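Local coordinates for In2-1 family protein, glutathione transferase lambda3 (PDB 4PQI) that binds glutathione as a monomeric Lambda-class plant glutathione transferase and probably acts as a thiol transferase, at residues A[34-39]-A[86-91]. Residues are numbered along the deposited sequence; the frame is centred on the assembly and turned at random.
Sequences KLYTCY and SLEHNG
Glu88 OE1 comes to the edge of the Tyr36 ring, near its plane, at the hydroxyl end: the phenol OH donates a hydrogen bond to Glu88 OE1 at 2.8 Å, nearly along the C-O axis, and the ring and carboxylate lie almost coplanar, 9° apart. Lys34 runs beside Glu88 on the same face, its chain turning at the last torsion (chi4 62°) to bring NZ to OE2. That salt bridge, 3.1 Å from Lys34 NZ to Glu88 OE2, comes from above the carboxylate plane, so the two donors take different oxygens, OE1 for the phenol and OE2 for the ammonium. At the near end of the ring, Ser86 OG sits 3.5 Å from Tyr36 CB and is hydrogen-bonded to Tyr74 OH.

Beneath these side chains the strands run antiparallel, with Lys34–Glu88 and Tyr36–Ser86 as hydrogen-bonded pairs. The Glu88 N to Lys34 O bond is short and almost straight (2.7 Å, 178° at the hydrogen). Between them, Leu35 and Leu87 form the non-hydrogen-bonded pair on the other face, their CD1 atoms 4.2 Å apart; helix 42-54 covers Leu35 and helix 97-107 covers Leu87.

Farther out, Phe29 N also bonds Glu88 OE2, while Asp30 and the carbonyls of Pro27 and Thr32 hold Lys34 NZ. A phenylalanine in place of Tyr36 would probably leave the buried Glu88 OE1 without its hydroxyl donor and the carboxylate less firmly fixed in the ring plane. These strands are the central pair of the thioredoxin-like glutathione-binding domain, and their buried carboxylate, shared among a phenol, an ammonium and a backbone N-H, is probably stabilised as the anion.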
loop_
_atom_site.group_PDB
_atom_site.type_symbol
_atom_site.label_atom_id
_atom_site.label_comp_id
_atom_site.label_asym_id
_atom_site.label_seq_id
_atom_site.Cartn_x
_atom_site.Cartn_y
_atom_site.Cartn_z
ATOM N N LYS A 34 -6.777 0.986 16.643
ATOM C CA LYS A 34 -7.656 0.768 15.499
ATOM C C LYS A 34 -7.125 1.421 14.226
ATOM O O LYS A 34 -6.644 2.550 14.251
ATOM C CB LYS A 34 -9.072 1.300 15.794
ATOM C CG LYS A 34 -9.675 0.823 17.123
ATOM C CD LYS A 34 -11.159 1.170 17.221
ATOM C CE LYS A 34 -11.675 0.948 18.646
ATOM N NZ LYS A 34 -10.965 1.824 19.622
ATOM N N LEU A 35 -7.221 0.696 13.117
ATOM C CA LEU A 35 -6.916 1.241 11.792
ATOM C C LEU A 35 -8.203 1.470 10.997
ATOM O O LEU A 35 -8.833 0.508 10.545
ATOM C CB LEU A 35 -6.017 0.259 11.036
ATOM C CG LEU A 35 -5.621 0.684 9.620
ATOM C CD1 LEU A 35 -4.782 1.971 9.665
ATOM C CD2 LEU A 35 -4.857 -0.441 8.931
ATOM N N TYR A 36 -8.599 2.735 10.847
ATOM C CA TYR A 36 -9.774 3.106 10.052
ATOM C C TYR A 36 -9.354 3.027 8.593
ATOM O O TYR A 36 -8.338 3.609 8.201
ATOM C CB TYR A 36 -10.252 4.524 10.413
ATOM C CG TYR A 36 -10.740 4.607 11.842
ATOM C CD1 TYR A 36 -12.069 4.344 12.159
ATOM C CD2 TYR A 36 -9.863 4.876 12.879
ATOM C CE1 TYR A 36 -12.517 4.383 13.484
ATOM C CE2 TYR A 36 -10.296 4.916 14.203
ATOM C CZ TYR A 36 -11.624 4.667 14.498
ATOM O OH TYR A 36 -12.052 4.706 15.809
ATOM N N THR A 37 -10.111 2.282 7.793
ATOM C CA THR A 37 -9.619 1.887 6.487
ATOM C C THR A 37 -10.759 1.622 5.506
ATOM O O THR A 37 -11.930 1.725 5.864
ATOM C CB THR A 37 -8.725 0.641 6.626
ATOM O OG1 THR A 37 -8.130 0.337 5.363
ATOM C CG2 THR A 37 -9.524 -0.555 7.125
ATOM N N CYS A 38 -10.393 1.322 4.263
ATOM C CA CYS A 38 -11.318 0.871 3.229
ATOM C C CYS A 38 -10.581 -0.229 2.472
ATOM O O CYS A 38 -9.429 -0.048 2.071
ATOM C CB CYS A 38 -11.717 2.022 2.281
ATOM S SG CYS A 38 -12.535 1.499 0.709
ATOM N N TYR A 39 -11.229 -1.374 2.290
ATOM C CA TYR A 39 -10.535 -2.563 1.791
ATOM C C TYR A 39 -9.920 -2.429 0.395
ATOM O O TYR A 39 -8.997 -3.166 0.054
ATOM C CB TYR A 39 -11.458 -3.780 1.808
ATOM C CG TYR A 39 -11.731 -4.362 3.177
ATOM C CD1 TYR A 39 -10.699 -4.637 4.067
ATOM C CD2 TYR A 39 -13.038 -4.637 3.581
ATOM C CE1 TYR A 39 -10.965 -5.178 5.327
ATOM C CE2 TYR A 39 -13.310 -5.176 4.824
ATOM C CZ TYR A 39 -12.281 -5.453 5.694
ATOM O OH TYR A 39 -12.586 -5.999 6.930
ATOM N N SER A 86 -6.400 6.067 8.814
ATOM C CA SER A 86 -5.959 6.759 10.006
ATOM C C SER A 86 -5.782 5.708 11.098
ATOM O O SER A 86 -6.443 4.679 11.105
ATOM C CB SER A 86 -6.943 7.869 10.426
ATOM O OG SER A 86 -8.203 7.313 10.780
ATOM N N LEU A 87 -4.854 5.958 12.002
ATOM C CA LEU A 87 -4.576 4.999 13.046
ATOM C C LEU A 87 -4.873 5.610 14.408
ATOM O O LEU A 87 -4.389 6.701 14.725
ATOM C CB LEU A 87 -3.118 4.580 12.996
ATOM C CG LEU A 87 -2.708 3.502 13.999
ATOM C CD1 LEU A 87 -3.119 2.129 13.481
ATOM C CD2 LEU A 87 -1.205 3.583 14.197
ATOM N N GLU A 88 -5.657 4.882 15.198
ATOM C CA GLU A 88 -5.982 5.266 16.563
ATOM C C GLU A 88 -5.052 4.548 17.519
ATOM O O GLU A 88 -5.126 3.318 17.656
ATOM C CB GLU A 88 -7.428 4.873 16.888
ATOM C CG GLU A 88 -7.832 5.150 18.346
ATOM C CD GLU A 88 -9.250 4.729 18.645
ATOM O OE1 GLU A 88 -10.016 4.553 17.670
ATOM O OE2 GLU A 88 -9.596 4.574 19.849
ATOM N N HIS A 89 -4.185 5.305 18.190
ATOM C CA HIS A 89 -3.166 4.708 19.058
ATOM C C HIS A 89 -2.601 5.777 19.996
ATOM O O HIS A 89 -2.366 6.902 19.571
ATOM C CB HIS A 89 -2.053 4.100 18.198
ATOM C CG HIS A 89 -0.975 3.413 18.976
ATOM N ND1 HIS A 89 -1.193 2.267 19.711
ATOM C CD2 HIS A 89 0.338 3.712 19.129
ATOM C CE1 HIS A 89 -0.062 1.890 20.282
ATOM N NE2 HIS A 89 0.884 2.752 19.945
ATOM N N ASN A 90 -2.408 5.433 21.269
ATOM C CA ASN A 90 -1.836 6.375 22.246
ATOM C C ASN A 90 -2.618 7.695 22.346
ATOM O O ASN A 90 -2.028 8.760 22.480
ATOM C CB ASN A 90 -0.363 6.668 21.948
ATOM C CG ASN A 90 0.566 5.527 22.336
ATOM O OD1 ASN A 90 0.128 4.472 22.791
ATOM N ND2 ASN A 90 1.863 5.740 22.148
ATOM N N GLY A 91 -3.945 7.616 22.253
ATOM C CA GLY A 91 -4.786 8.774 22.495
ATOM C C GLY A 91 -4.790 9.800 21.373
ATOM O O GLY A 91 -5.166 10.937 21.585
#